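PDB 6V04: uncharacterized conserved protein YndB, AHSA1/START domain from Micromonospora chersina, which is of unknown function but probably takes part in dynemicin biosynthesis, being a START/Bet v1-like (SRPBCC) protein encoded in that gene cluster. Local coordinates for residues D60-D65 and D146-I151; F186-E191 and R259-A264; A224-T229 and S241-H246; V86-Q91 and D152-L157. All coordinates share one frame; numbering follows the deposited sequence. Where two conformers were deposited one is given.

Contact 1: residues D60-D65 and D146-I151. With NA (sodium ion), chain B; MG (magnesium ion), chain C.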
loop_
_atom_site.group_PDB
_atom_site.type_symbol
_atom_site.label_atom_id
_atom_site.label_comp_id
_atom_site.label_asym_id
_atom_site.label_seq_id
_atom_site.Cartn_x
_atom_site.Cartn_y
_atom_site.Cartn_z
ATOM N N ASP A 60 3.971 -7.047 6.394
ATOM C CA ASP A 60 2.550 -7.288 6.600
ATOM C C ASP A 60 1.818 -7.604 5.306
ATOM O O ASP A 60 0.582 -7.591 5.288
ATOM C CB ASP A 60 1.890 -6.082 7.294
ATOM C CG ASP A 60 1.972 -4.818 6.480
ATOM O OD1 ASP A 60 2.554 -4.868 5.386
ATOM O OD2 ASP A 60 1.446 -3.802 6.967
ATOM N N GLY A 61 2.536 -7.888 4.223
ATOM C CA GLY A 61 1.950 -8.065 2.914
ATOM C C GLY A 61 2.186 -6.893 1.988
ATOM O O GLY A 61 2.144 -7.077 0.767
ATOM N N ASP A 62 2.430 -5.710 2.528
ATOM C CA ASP A 62 2.641 -4.516 1.714
ATOM C C ASP A 62 4.108 -4.382 1.313
ATOM O O ASP A 62 5.025 -4.738 2.065
ATOM C CB ASP A 62 2.216 -3.257 2.471
ATOM C CG ASP A 62 0.705 -3.091 2.575
ATOM O OD1 ASP A 62 -0.068 -3.928 2.064
ATOM O OD2 ASP A 62 0.314 -2.083 3.197
ATOM N N PHE A 63 4.326 -3.833 0.121
ATOM C CA PHE A 63 5.673 -3.623 -0.389
ATOM C C PHE A 63 5.575 -2.635 -1.545
ATOM O O PHE A 63 4.492 -2.419 -2.090
ATOM C CB PHE A 63 6.319 -4.922 -0.855
ATOM C CG PHE A 63 5.665 -5.546 -2.053
ATOM C CD1 PHE A 63 4.555 -6.359 -1.909
ATOM C CD2 PHE A 63 6.194 -5.359 -3.326
ATOM C CE1 PHE A 63 3.970 -6.960 -3.010
ATOM C CE2 PHE A 63 5.611 -5.959 -4.424
ATOM C CZ PHE A 63 4.498 -6.762 -4.263
ATOM N N PHE A 64 6.721 -2.052 -1.915
ATOM C CA PHE A 64 6.879 -1.293 -3.155
ATOM C C PHE A 64 8.034 -1.888 -3.945
ATOM O O PHE A 64 9.091 -2.204 -3.376
ATOM C CB PHE A 64 7.223 0.193 -2.943
ATOM C CG PHE A 64 6.139 1.033 -2.343
ATOM C CD1 PHE A 64 6.037 1.160 -0.974
ATOM C CD2 PHE A 64 5.285 1.785 -3.150
ATOM C CE1 PHE A 64 5.078 1.954 -0.404
ATOM C CE2 PHE A 64 4.327 2.590 -2.584
ATOM C CZ PHE A 64 4.223 2.687 -1.214
ATOM N N ASP A 65 7.844 -2.026 -5.256
ATOM C CA ASP A 65 8.955 -2.243 -6.175
ATOM C C ASP A 65 9.557 -0.891 -6.546
ATOM O O ASP A 65 8.825 0.032 -6.904
ATOM C CB ASP A 65 8.484 -2.966 -7.437
ATOM C CG ASP A 65 8.137 -4.426 -7.199
ATOM O OD1 ASP A 65 8.664 -5.026 -6.247
ATOM O OD2 ASP A 65 7.338 -4.971 -7.994
ATOM N N ASP A 146 4.149 -2.701 13.167
ATOM C CA ASP A 146 4.262 -4.129 12.896
ATOM C C ASP A 146 3.378 -4.563 11.740
ATOM O O ASP A 146 3.842 -5.281 10.845
ATOM C CB ASP A 146 3.973 -4.968 14.152
ATOM C CG ASP A 146 2.679 -4.622 14.871
ATOM O OD1 ASP A 146 1.912 -3.740 14.451
ATOM O OD2 ASP A 146 2.430 -5.284 15.913
ATOM N N TRP A 147 2.137 -4.088 11.691
ATOM C CA TRP A 147 1.263 -4.391 10.569
ATOM C C TRP A 147 0.189 -3.317 10.471
ATOM O O TRP A 147 -0.287 -2.799 11.483
ATOM C CB TRP A 147 0.673 -5.812 10.702
ATOM C CG TRP A 147 -0.242 -6.063 11.865
ATOM C CD1 TRP A 147 0.113 -6.460 13.134
ATOM C CD2 TRP A 147 -1.671 -6.015 11.852
ATOM N NE1 TRP A 147 -1.011 -6.626 13.905
ATOM C CE2 TRP A 147 -2.118 -6.356 13.140
ATOM C CE3 TRP A 147 -2.619 -5.697 10.874
ATOM C CZ2 TRP A 147 -3.469 -6.395 13.474
ATOM C CZ3 TRP A 147 -3.944 -5.714 11.205
ATOM C CH2 TRP A 147 -4.369 -6.077 12.496
ATOM N N ARG A 148 -0.139 -2.944 9.242
ATOM C CA ARG A 148 -1.067 -1.845 9.014
ATOM C C ARG A 148 -2.512 -2.322 9.118
ATOM O O ARG A 148 -2.894 -3.339 8.524
ATOM C CB ARG A 148 -0.781 -1.239 7.646
ATOM C CG ARG A 148 -1.519 0.053 7.370
ATOM C CD ARG A 148 -0.867 0.848 6.265
ATOM N NE ARG A 148 -0.969 0.183 4.981
ATOM C CZ ARG A 148 -1.921 0.420 4.080
ATOM N NH1 ARG A 148 -1.915 -0.240 2.938
ATOM N NH2 ARG A 148 -2.882 1.313 4.312
ATOM N N GLN A 149 -3.336 -1.551 9.834
ATOM C CA GLN A 149 -4.666 -2.036 10.185
ATOM C C GLN A 149 -5.608 -2.168 9.000
ATOM O O GLN A 149 -6.597 -2.903 9.109
ATOM C CB GLN A 149 -5.307 -1.134 11.233
ATOM C CG GLN A 149 -5.630 0.273 10.769
ATOM C CD GLN A 149 -5.994 1.181 11.931
ATOM O OE1 GLN A 149 -5.217 1.351 12.878
ATOM N NE2 GLN A 149 -7.181 1.766 11.870
ATOM N N GLU A 150 -5.371 -1.468 7.894
ATOM C CA GLU A 150 -6.233 -1.553 6.721
ATOM C C GLU A 150 -5.409 -1.980 5.517
ATOM O O GLU A 150 -4.187 -1.776 5.482
ATOM C CB GLU A 150 -6.946 -0.225 6.429
ATOM C CG GLU A 150 -6.090 1.008 6.549
ATOM C CD GLU A 150 -6.936 2.264 6.559
ATOM O OE1 GLU A 150 -7.553 2.567 5.517
ATOM O OE2 GLU A 150 -7.010 2.927 7.615
ATOM N N ILE A 151 -6.082 -2.665 4.578
ATOM C CA ILE A 151 -5.526 -3.067 3.290
ATOM C C ILE A 151 -6.033 -2.097 2.242
ATOM O O ILE A 151 -7.228 -1.771 2.220
ATOM C CB ILE A 151 -5.946 -4.497 2.908
ATOM C CG1 ILE A 151 -5.426 -5.499 3.932
ATOM C CG2 ILE A 151 -5.456 -4.856 1.521
ATOM C CD1 ILE A 151 -6.017 -6.884 3.754
HETATM NA NA NA B . 0.289 -2.746 15.865
HETATM MG MG MG C . -5.006 2.381 14.635
HETATM O O HOH W 1 0.023 -5.039 16.853
HETATM O O HOH W 2 -1.225 -3.269 14.103
#

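Contact 2: residues F186-E191 and R259-A264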
loop_
_atom_site.group_PDB
_atom_site.type_symbol
_atom_site.label_atom_id
_atom_site.label_comp_id
_atom_site.label_asym_id
_atom_site.label_seq_id
_atom_site.Cartn_x
_atom_site.Cartn_y
_atom_site.Cartn_z
ATOM N N PHE A 186 -15.748 -15.908 -0.356
ATOM C CA PHE A 186 -14.497 -15.252 -0.717
ATOM C C PHE A 186 -13.371 -16.190 -0.310
ATOM O O PHE A 186 -13.361 -16.679 0.823
ATOM C CB PHE A 186 -14.392 -13.904 0.007
ATOM C CG PHE A 186 -13.242 -13.046 -0.426
ATOM C CD1 PHE A 186 -11.970 -13.246 0.090
ATOM C CD2 PHE A 186 -13.445 -11.984 -1.306
ATOM C CE1 PHE A 186 -10.916 -12.448 -0.269
ATOM C CE2 PHE A 186 -12.387 -11.176 -1.678
ATOM C CZ PHE A 186 -11.127 -11.399 -1.155
ATOM N N PHE A 187 -12.436 -16.455 -1.222
ATOM C CA PHE A 187 -11.400 -17.465 -1.008
ATOM C C PHE A 187 -10.014 -16.850 -0.897
ATOM O O PHE A 187 -9.640 -15.974 -1.688
ATOM C CB PHE A 187 -11.392 -18.474 -2.146
ATOM C CG PHE A 187 -12.665 -19.239 -2.273
ATOM C CD1 PHE A 187 -12.966 -20.255 -1.386
ATOM C CD2 PHE A 187 -13.567 -18.938 -3.267
ATOM C CE1 PHE A 187 -14.149 -20.973 -1.496
ATOM C CE2 PHE A 187 -14.755 -19.641 -3.378
ATOM C CZ PHE A 187 -15.039 -20.669 -2.496
ATOM N N VAL A 188 -9.252 -17.328 0.085
ATOM C CA VAL A 188 -7.844 -16.997 0.269
ATOM C C VAL A 188 -7.086 -18.305 0.099
ATOM O O VAL A 188 -7.062 -19.145 1.012
ATOM C CB VAL A 188 -7.565 -16.361 1.633
ATOM C CG1 VAL A 188 -6.086 -16.094 1.811
ATOM C CG2 VAL A 188 -8.354 -15.056 1.770
ATOM N N VAL A 189 -6.466 -18.484 -1.056
ATOM C CA VAL A 189 -5.880 -19.761 -1.448
ATOM C C VAL A 189 -4.366 -19.649 -1.286
ATOM O O VAL A 189 -3.677 -19.042 -2.111
ATOM C CB VAL A 189 -6.285 -20.143 -2.876
ATOM C CG1 VAL A 189 -5.703 -21.504 -3.252
ATOM C CG2 VAL A 189 -7.799 -20.139 -3.021
ATOM N N ASP A 190 -3.839 -20.243 -0.223
ATOM C CA ASP A 190 -2.408 -20.244 0.050
ATOM C C ASP A 190 -2.116 -21.471 0.908
ATOM O O ASP A 190 -2.914 -22.411 0.943
ATOM C CB ASP A 190 -1.980 -18.908 0.686
ATOM C CG ASP A 190 -2.698 -18.612 1.977
ATOM O OD1 ASP A 190 -3.267 -19.541 2.580
ATOM O OD2 ASP A 190 -2.699 -17.434 2.397
ATOM N N GLU A 191 -0.983 -21.479 1.602
ATOM C CA GLU A 191 -0.606 -22.656 2.379
ATOM C C GLU A 191 -1.111 -22.617 3.819
ATOM O O GLU A 191 -0.732 -23.485 4.615
ATOM C CB GLU A 191 0.911 -22.840 2.349
ATOM C CG GLU A 191 1.435 -23.143 0.950
ATOM C CD GLU A 191 2.851 -23.690 0.949
ATOM O OE1 GLU A 191 3.556 -23.531 1.967
ATOM O OE2 GLU A 191 3.255 -24.284 -0.073
ATOM N N ARG A 259 -4.604 -10.266 7.947
ATOM C CA ARG A 259 -4.359 -9.061 7.153
ATOM C C ARG A 259 -3.328 -9.335 6.067
ATOM O O ARG A 259 -3.527 -8.977 4.899
ATOM C CB ARG A 259 -3.905 -7.925 8.068
ATOM C CG ARG A 259 -3.759 -6.583 7.371
ATOM C CD ARG A 259 -2.402 -6.357 6.747
ATOM N NE ARG A 259 -2.386 -4.983 6.231
ATOM C CZ ARG A 259 -1.745 -4.570 5.151
ATOM N NH1 ARG A 259 -0.995 -5.361 4.413
ATOM N NH2 ARG A 259 -1.877 -3.292 4.785
ATOM N N HIS A 260 -2.230 -9.996 6.432
ATOM C CA HIS A 260 -1.177 -10.326 5.479
ATOM C C HIS A 260 -1.700 -11.226 4.358
ATOM O O HIS A 260 -1.452 -10.974 3.171
ATOM C CB HIS A 260 -0.025 -10.974 6.249
ATOM C CG HIS A 260 1.266 -11.047 5.502
ATOM N ND1 HIS A 260 2.484 -10.914 6.129
ATOM C CD2 HIS A 260 1.536 -11.247 4.189
ATOM C CE1 HIS A 260 3.452 -11.043 5.239
ATOM N NE2 HIS A 260 2.903 -11.252 4.057
ATOM N N ARG A 261 -2.441 -12.275 4.711
ATOM C CA ARG A 261 -2.939 -13.197 3.695
ATOM C C ARG A 261 -3.934 -12.521 2.765
ATOM O O ARG A 261 -3.913 -12.752 1.548
ATOM C CB ARG A 261 -3.587 -14.404 4.358
ATOM C CG ARG A 261 -2.624 -15.267 5.166
ATOM C CD ARG A 261 -3.368 -16.381 5.885
ATOM N NE ARG A 261 -3.973 -17.307 4.927
ATOM C CZ ARG A 261 -5.184 -17.845 5.030
ATOM N NH1 ARG A 261 -5.972 -17.587 6.069
ATOM N NH2 ARG A 261 -5.603 -18.677 4.091
ATOM N N PHE A 262 -4.839 -11.715 3.319
ATOM C CA PHE A 262 -5.776 -10.997 2.465
ATOM C C PHE A 262 -5.064 -9.956 1.615
ATOM O O PHE A 262 -5.465 -9.730 0.467
ATOM C CB PHE A 262 -6.875 -10.361 3.312
ATOM C CG PHE A 262 -8.023 -11.289 3.617
ATOM C CD1 PHE A 262 -7.941 -12.207 4.651
ATOM C CD2 PHE A 262 -9.194 -11.235 2.885
ATOM C CE1 PHE A 262 -9.006 -13.045 4.943
ATOM C CE2 PHE A 262 -10.264 -12.066 3.178
ATOM C CZ PHE A 262 -10.170 -12.978 4.204
ATOM N N ALA A 263 -3.997 -9.327 2.123
ATOM C CA ALA A 263 -3.265 -8.372 1.285
ATOM C C ALA A 263 -2.669 -9.057 0.061
ATOM O O ALA A 263 -2.693 -8.505 -1.051
ATOM C CB ALA A 263 -2.170 -7.683 2.102
ATOM N N ALA A 264 -2.111 -10.251 0.244
ATOM C CA ALA A 264 -1.565 -10.983 -0.889
ATOM C C ALA A 264 -2.671 -11.372 -1.857
ATOM O O ALA A 264 -2.464 -11.390 -3.079
ATOM C CB ALA A 264 -0.829 -12.220 -0.386
HETATM O O HOH W 3 -2.379 -15.270 0.884
#

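Contact 3: residues A224-T229 and S241-H246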
loop_
_atom_site.group_PDB
_atom_site.type_symbol
_atom_site.label_atom_id
_atom_site.label_comp_id
_atom_site.label_asym_id
_atom_site.label_seq_id
_atom_site.Cartn_x
_atom_site.Cartn_y
_atom_site.Cartn_z
ATOM N N ALA A 224 -14.919 -5.172 6.121
ATOM C CA ALA A 224 -15.683 -4.391 5.155
ATOM C C ALA A 224 -14.808 -4.080 3.956
ATOM O O ALA A 224 -13.690 -3.577 4.112
ATOM C CB ALA A 224 -16.197 -3.095 5.780
ATOM N N CYS A 225 -15.326 -4.347 2.764
ATOM C CA CYS A 225 -14.569 -4.174 1.536
ATOM C C CYS A 225 -15.284 -3.199 0.621
ATOM O O CYS A 225 -16.496 -3.313 0.403
ATOM C CB CYS A 225 -14.375 -5.504 0.827
ATOM S SG CYS A 225 -13.433 -5.318 -0.668
ATOM N N GLN A 226 -14.514 -2.270 0.068
ATOM C CA GLN A 226 -15.004 -1.284 -0.883
ATOM C C GLN A 226 -14.086 -1.311 -2.090
ATOM O O GLN A 226 -12.869 -1.160 -1.945
ATOM C CB GLN A 226 -15.033 0.110 -0.257
ATOM C CG GLN A 226 -15.933 0.234 0.952
ATOM C CD GLN A 226 -15.210 0.778 2.168
ATOM O OE1 GLN A 226 -14.326 1.628 2.051
ATOM N NE2 GLN A 226 -15.573 0.280 3.346
ATOM N N VAL A 227 -14.660 -1.503 -3.270
ATOM C CA VAL A 227 -13.948 -1.485 -4.541
ATOM C C VAL A 227 -14.577 -0.389 -5.396
ATOM O O VAL A 227 -15.805 -0.279 -5.464
ATOM C CB VAL A 227 -14.043 -2.847 -5.251
ATOM C CG1 VAL A 227 -13.280 -2.830 -6.574
ATOM C CG2 VAL A 227 -13.524 -3.952 -4.356
ATOM N N ARG A 228 -13.748 0.424 -6.033
ATOM C CA ARG A 228 -14.255 1.528 -6.830
ATOM C C ARG A 228 -13.407 1.681 -8.077
ATOM O O ARG A 228 -12.240 1.295 -8.103
ATOM C CB ARG A 228 -14.258 2.835 -6.029
ATOM C CG ARG A 228 -14.794 2.679 -4.618
ATOM C CD ARG A 228 -15.378 3.965 -4.059
ATOM N NE ARG A 228 -15.499 3.903 -2.603
ATOM C CZ ARG A 228 -16.338 3.105 -1.946
ATOM N NH1 ARG A 228 -17.142 2.278 -2.603
ATOM N NH2 ARG A 228 -16.366 3.125 -0.619
ATOM N N THR A 229 -14.005 2.258 -9.112
ATOM C CA THR A 229 -13.261 2.670 -10.291
ATOM C C THR A 229 -13.451 4.166 -10.494
ATOM O O THR A 229 -14.546 4.700 -10.305
ATOM C CB THR A 229 -13.703 1.890 -11.535
ATOM O OG1 THR A 229 -15.129 1.928 -11.651
ATOM C CG2 THR A 229 -13.231 0.465 -11.459
ATOM N N SER A 241 -10.272 -1.154 -0.857
ATOM C CA SER A 241 -10.024 -0.933 0.561
ATOM C C SER A 241 -10.684 -2.072 1.317
ATOM O O SER A 241 -11.862 -2.363 1.085
ATOM C CB SER A 241 -10.606 0.398 1.021
ATOM O OG SER A 241 -10.473 0.570 2.425
ATOM N N HIS A 242 -9.950 -2.711 2.226
ATOM C CA HIS A 242 -10.500 -3.800 3.021
ATOM C C HIS A 242 -10.114 -3.549 4.471
ATOM O O HIS A 242 -8.929 -3.615 4.821
ATOM C CB HIS A 242 -9.994 -5.136 2.500
ATOM C CG HIS A 242 -10.782 -6.306 2.978
ATOM N ND1 HIS A 242 -10.657 -7.560 2.421
ATOM C CD2 HIS A 242 -11.706 -6.414 3.960
ATOM C CE1 HIS A 242 -11.460 -8.396 3.052
ATOM N NE2 HIS A 242 -12.114 -7.728 3.989
ATOM N N GLN A 243 -11.106 -3.240 5.298
ATOM C CA GLN A 243 -10.902 -2.741 6.653
ATOM C C GLN A 243 -11.491 -3.691 7.690
ATOM O O GLN A 243 -12.359 -4.516 7.388
ATOM C CB GLN A 243 -11.543 -1.364 6.835
ATOM C CG GLN A 243 -10.919 -0.278 5.970
ATOM C CD GLN A 243 -11.588 1.070 6.147
ATOM O OE1 GLN A 243 -12.769 1.152 6.465
ATOM N NE2 GLN A 243 -10.831 2.137 5.934
ATOM N N GLY A 244 -11.056 -3.513 8.934
ATOM C CA GLY A 244 -11.644 -4.204 10.075
ATOM C C GLY A 244 -10.713 -5.132 10.823
ATOM O O GLY A 244 -11.088 -5.607 11.909
ATOM N N TRP A 245 -9.506 -5.371 10.306
ATOM C CA TRP A 245 -8.615 -6.408 10.831
ATOM C C TRP A 245 -8.258 -6.161 12.287
ATOM O O TRP A 245 -8.110 -7.114 13.072
ATOM C CB TRP A 245 -7.344 -6.464 9.976
ATOM C CG TRP A 245 -7.718 -6.591 8.549
ATOM C CD1 TRP A 245 -7.690 -5.604 7.601
ATOM C CD2 TRP A 245 -8.270 -7.740 7.920
ATOM N NE1 TRP A 245 -8.185 -6.090 6.411
ATOM C CE2 TRP A 245 -8.536 -7.405 6.583
ATOM C CE3 TRP A 245 -8.551 -9.045 8.359
ATOM C CZ2 TRP A 245 -9.094 -8.310 5.683
ATOM C CZ3 TRP A 245 -9.094 -9.940 7.463
ATOM C CH2 TRP A 245 -9.348 -9.585 6.144
ATOM N N HIS A 246 -8.110 -4.905 12.664
ATOM C CA HIS A 246 -7.730 -4.535 14.024
ATOM C C HIS A 246 -8.883 -4.586 15.023
ATOM O O HIS A 246 -8.646 -4.387 16.221
ATOM C CB HIS A 246 -7.149 -3.123 14.014
ATOM C CG HIS A 246 -8.144 -2.077 13.621
ATOM N ND1 HIS A 246 -8.802 -2.095 12.409
ATOM C CD2 HIS A 246 -8.613 -1.001 14.289
ATOM C CE1 HIS A 246 -9.632 -1.071 12.350
ATOM N NE2 HIS A 246 -9.536 -0.391 13.477
#

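Contact 4: residues V86-Q91 and D152-L157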
loop_
_atom_site.group_PDB
_atom_site.type_symbol
_atom_site.label_atom_id
_atom_site.label_comp_id
_atom_site.label_asym_id
_atom_site.label_seq_id
_atom_site.Cartn_x
_atom_site.Cartn_y
_atom_site.Cartn_z
ATOM N N VAL A 86 1.934 -3.318 -8.599
ATOM C CA VAL A 86 0.885 -3.124 -9.589
ATOM C C VAL A 86 0.412 -1.686 -9.672
ATOM O O VAL A 86 -0.213 -1.320 -10.676
ATOM C CB VAL A 86 -0.315 -4.055 -9.310
ATOM C CG1 VAL A 86 0.156 -5.476 -9.247
ATOM C CG2 VAL A 86 -1.040 -3.666 -8.016
ATOM N N GLY A 87 0.664 -0.862 -8.659
ATOM C CA GLY A 87 0.216 0.511 -8.668
ATOM C C GLY A 87 0.941 1.367 -9.683
ATOM O O GLY A 87 2.017 1.025 -10.191
ATOM N N PRO A 88 0.356 2.516 -9.998
ATOM C CA PRO A 88 0.992 3.415 -10.963
ATOM C C PRO A 88 2.327 3.920 -10.440
ATOM O O PRO A 88 2.532 4.057 -9.233
ATOM C CB PRO A 88 -0.025 4.553 -11.117
ATOM C CG PRO A 88 -0.789 4.537 -9.831
ATOM C CD PRO A 88 -0.867 3.088 -9.418
ATOM N N GLU A 89 3.236 4.211 -11.372
ATOM C CA GLU A 89 4.566 4.653 -10.988
ATOM C C GLU A 89 4.513 6.046 -10.376
ATOM O O GLU A 89 3.993 6.992 -10.991
ATOM C CB GLU A 89 5.501 4.643 -12.194
ATOM C CG GLU A 89 6.933 5.012 -11.853
ATOM C CD GLU A 89 7.861 4.899 -13.039
ATOM O OE1 GLU A 89 7.826 5.794 -13.913
ATOM O OE2 GLU A 89 8.616 3.907 -13.095
ATOM N N CYS A 90 5.088 6.174 -9.182
ATOM C CA CYS A 90 5.220 7.441 -8.479
ATOM C C CYS A 90 6.669 7.889 -8.507
ATOM O O CYS A 90 7.581 7.069 -8.398
ATOM C CB CYS A 90 4.780 7.319 -7.025
ATOM S SG CYS A 90 3.144 6.659 -6.849
ATOM N N GLN A 91 6.868 9.194 -8.685
ATOM C CA GLN A 91 8.178 9.820 -8.588
ATOM C C GLN A 91 8.377 10.285 -7.154
ATOM O O GLN A 91 7.618 11.142 -6.678
ATOM C CB GLN A 91 8.258 11.012 -9.535
ATOM C CG GLN A 91 8.550 10.664 -10.987
ATOM C CD GLN A 91 10.043 10.578 -11.347
ATOM O OE1 GLN A 91 10.375 10.212 -12.471
ATOM N NE2 GLN A 91 10.930 10.900 -10.409
ATOM N N ASP A 152 -5.149 -1.653 1.348
ATOM C CA ASP A 152 -5.615 -0.919 0.178
ATOM C C ASP A 152 -4.651 -1.176 -0.967
ATOM O O ASP A 152 -3.563 -1.728 -0.794
ATOM C CB ASP A 152 -5.789 0.566 0.470
ATOM C CG ASP A 152 -4.669 1.140 1.260
ATOM O OD1 ASP A 152 -3.514 0.939 0.848
ATOM O OD2 ASP A 152 -4.951 1.793 2.291
ATOM N N GLY A 153 -5.084 -0.817 -2.157
ATOM C CA GLY A 153 -4.246 -0.973 -3.321
ATOM C C GLY A 153 -4.988 -0.411 -4.507
ATOM O O GLY A 153 -6.200 -0.170 -4.449
ATOM N N SER A 154 -4.249 -0.219 -5.595
ATOM C CA SER A 154 -4.863 0.246 -6.824
ATOM C C SER A 154 -4.067 -0.229 -8.027
ATOM O O SER A 154 -2.884 -0.573 -7.930
ATOM C CB SER A 154 -4.979 1.773 -6.868
ATOM O OG SER A 154 -3.729 2.363 -7.183
ATOM N N VAL A 155 -4.733 -0.215 -9.177
ATOM C CA VAL A 155 -4.094 -0.495 -10.453
ATOM C C VAL A 155 -4.801 0.338 -11.511
ATOM O O VAL A 155 -6.018 0.516 -11.464
ATOM C CB VAL A 155 -4.134 -2.008 -10.763
ATOM C CG1 VAL A 155 -5.576 -2.501 -10.899
ATOM C CG2 VAL A 155 -3.331 -2.321 -12.004
ATOM N N VAL A 156 -4.038 0.881 -12.444
ATOM C CA VAL A 156 -4.615 1.660 -13.531
ATOM C C VAL A 156 -4.885 0.732 -14.694
ATOM O O VAL A 156 -3.981 0.038 -15.179
ATOM C CB VAL A 156 -3.694 2.815 -13.946
ATOM C CG1 VAL A 156 -4.287 3.544 -15.156
ATOM C CG2 VAL A 156 -3.523 3.767 -12.781
ATOM N N LEU A 157 -6.124 0.729 -15.148
ATOM C CA LEU A 157 -6.569 -0.100 -16.237
ATOM C C LEU A 157 -6.762 0.747 -17.485
ATOM O O LEU A 157 -7.057 1.943 -17.391
ATOM C CB LEU A 157 -7.895 -0.797 -15.901
ATOM C CG LEU A 157 -7.922 -1.640 -14.622
ATOM C CD1 LEU A 157 -9.325 -2.170 -14.376
ATOM C CD2 LEU A 157 -6.924 -2.774 -14.676
HETATM O O HOH W 4 -1.211 0.792 -12.248
#

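Contact 1: residues D60-D65 and D146-I151
Asp-60 and Asp-62 both turn their carboxylates toward Arg-148, one taking its backbone and the other its side chain. OD2 of Asp-60 accepts the backbone N of Arg-148 at 2.9 Å through its anti lone pair. The other oxygen, OD1, receives the N of Asp-62 at 3.0 Å, which makes an Asx turn across Gly-61. Chi1 of 62° puts CG of Asp-60 between its own N and carbonyl carbon, and from there the two oxygens meet the two amides; CB of Asp-60 packs on CB of Trp-147 at 3.6 Å. Asp-62 crosses Arg-148 at about a right angle, its carboxylate turned 44° from the guanidinium plane. Its OD2 lies in that plane and takes both NH1, at 2.9 Å, and NE, at 3.2 Å, so a two-nitrogen salt bridge converges on one oxygen. An alanine at Asp-60 would probably leave the amides of Asp-62 and Arg-148 without their acceptor and free the turn to shift. The O of Glu-150 sits over the centre of one guanidinium face. The same loop holds two metals: Asp-146 OD1 binds a sodium ion at 2.4 Å and Gln-149 OE1 a magnesium ion at 2.0 Å. The contact joins the turn just before strand 63-72 to the loop between helix 116-139 and strand 151-157; Phe-83 of strand 76-83 touches Asp-62 and Arg-148, while helix 252-277 contributes Arg-259, whose NH1 bridges to Asp-62 OD1.

Contact 2: residues F186-E191 and R259-A264
Arg-261 meets Asp-190 side-on, with NE donating to OD2 at 2.8 Å and NH2 to OD1 at 2.9 Å, one nitrogen to each oxygen. A bend at chi3 (64°) places NE for this grip. The NE bond uses the syn lone pair of OD2, whereas NH2 meets OD1 on the syn side but 27° out of plane. Each oxygen has a further donor: a water links OD2 to the backbone O of Arg-261, and the N of Glu-192 reaches OD1. NH2 also donates to the O of Pro-194. The O of Val-188 is close to NH2 too, but at too poor an angle for a hydrogen bond; CG1 of Val-188 lies over a guanidinium face, 3.5 Å from NH2. A leucine in place of Arg-261 would probably leave the Asp-190 carboxylate without its counter-charge and the O of Pro-194 without this donor. Val-188 CG2 sits over the centre of the Phe-262 ring in a CH-pi contact, and the Phe-186 ring lies nearly parallel to Phe-262 but slid aside. The contact fastens the end of strand 183-187 and the loop after it to helix 252-277, with Phe-197 of strand 196-205 and Ile-151 of strand 151-157 also packing on Phe-262.

Contact 3: residues A224-T229 and S241-H246
The O of Ser-241 accepts the N of Gln-226 at 2.8 Å, and the O of Gln-226 takes the N of Ser-241 at the same length, closing the pair. It belongs to an antiparallel beta hairpin, strands 223-230 and 236-243, whose directions here differ by 171°. Ala-224 and Gln-243 form the next hydrogen-bonded pair, and Cys-225 faces His-242 in the non-hydrogen-bonded pair between them. There the CA of Cys-225 comes to 3.3 Å from the O of Ser-241 in a CA-H...O contact. Ala-224, Gln-226, Ser-241 and Gln-243 share one face of the sheet; Cys-225 and His-242 share the other, on which helix 252-277 packs. His-242 is fixed at both ring nitrogens, ND1 bonding with Trp-266 NE1 and NE2 with Thr-223 OG1. Its CG stands anti to the backbone N (chi1 -163°), with CD2 3.5 Å from the O of Ala-224. The imidazole is sandwiched: Cys-225 CB approaches one face, offset toward the rim, and Trp-245 CZ2 lies 3.4 Å above the centre of the other.

Contact 4: residues V86-Q91 and D152-L157
This is a contact at the protein surface between two sheets, where the loop leading into strand 90-98 of one meets strand 151-157, an outermost strand of the other, without any direct hydrogen bond. Val-86, Gly-87 and Pro-88 lie against Ser-154, Val-155 and Val-156. Two groups of the loop meet the O of Ser-154: CG2 of Val-86 at 3.6 Å, and the CA of Gly-87 at 3.4 Å in a CA-H...O contact. Pro-88 crosses Val-156 at about a right angle, its CB 4.0 Å from CG2, while its CD touches Ser-154 OG at 3.7 Å. CG2 of Val-155, anti to its backbone N, meets the O of Val-86 at 3.5 Å. Val-86 and Val-155 also pack on Leu-270 of helix 252-277. One water spans the gap between the backbones, donating to the O of Val-86 and accepting from the N of Val-156, each at 2.8 Å. The sheets are thus joined here by side-chain packing, one CA-H...O contact and one bridging water, and stay separate.

How the contacts relate
Contact 1 uses the loop leading into strand 151-157 and contact 4 the strand itself; segments 146-151 and 152-157 adjoin, and the centres are about 15 Å apart. Contacts 2 and 3 lie within the second half of the chain. Arg-259 of the helix in contact 2 reaches back to contact 1, with NH2 2.8 Å from the O of Glu-150 and NE 2.9 Å from the O of Arg-148. Contact 3 meets contact 1 where Ile-151 O lies 2.9 Å from His-242 N, and contact 2 where Trp-245 CH2 packs on Phe-262 CG. The magnesium ion on Gln-149 in contact 1 is about 10 Å from the side chain of Gln-243 in contact 3.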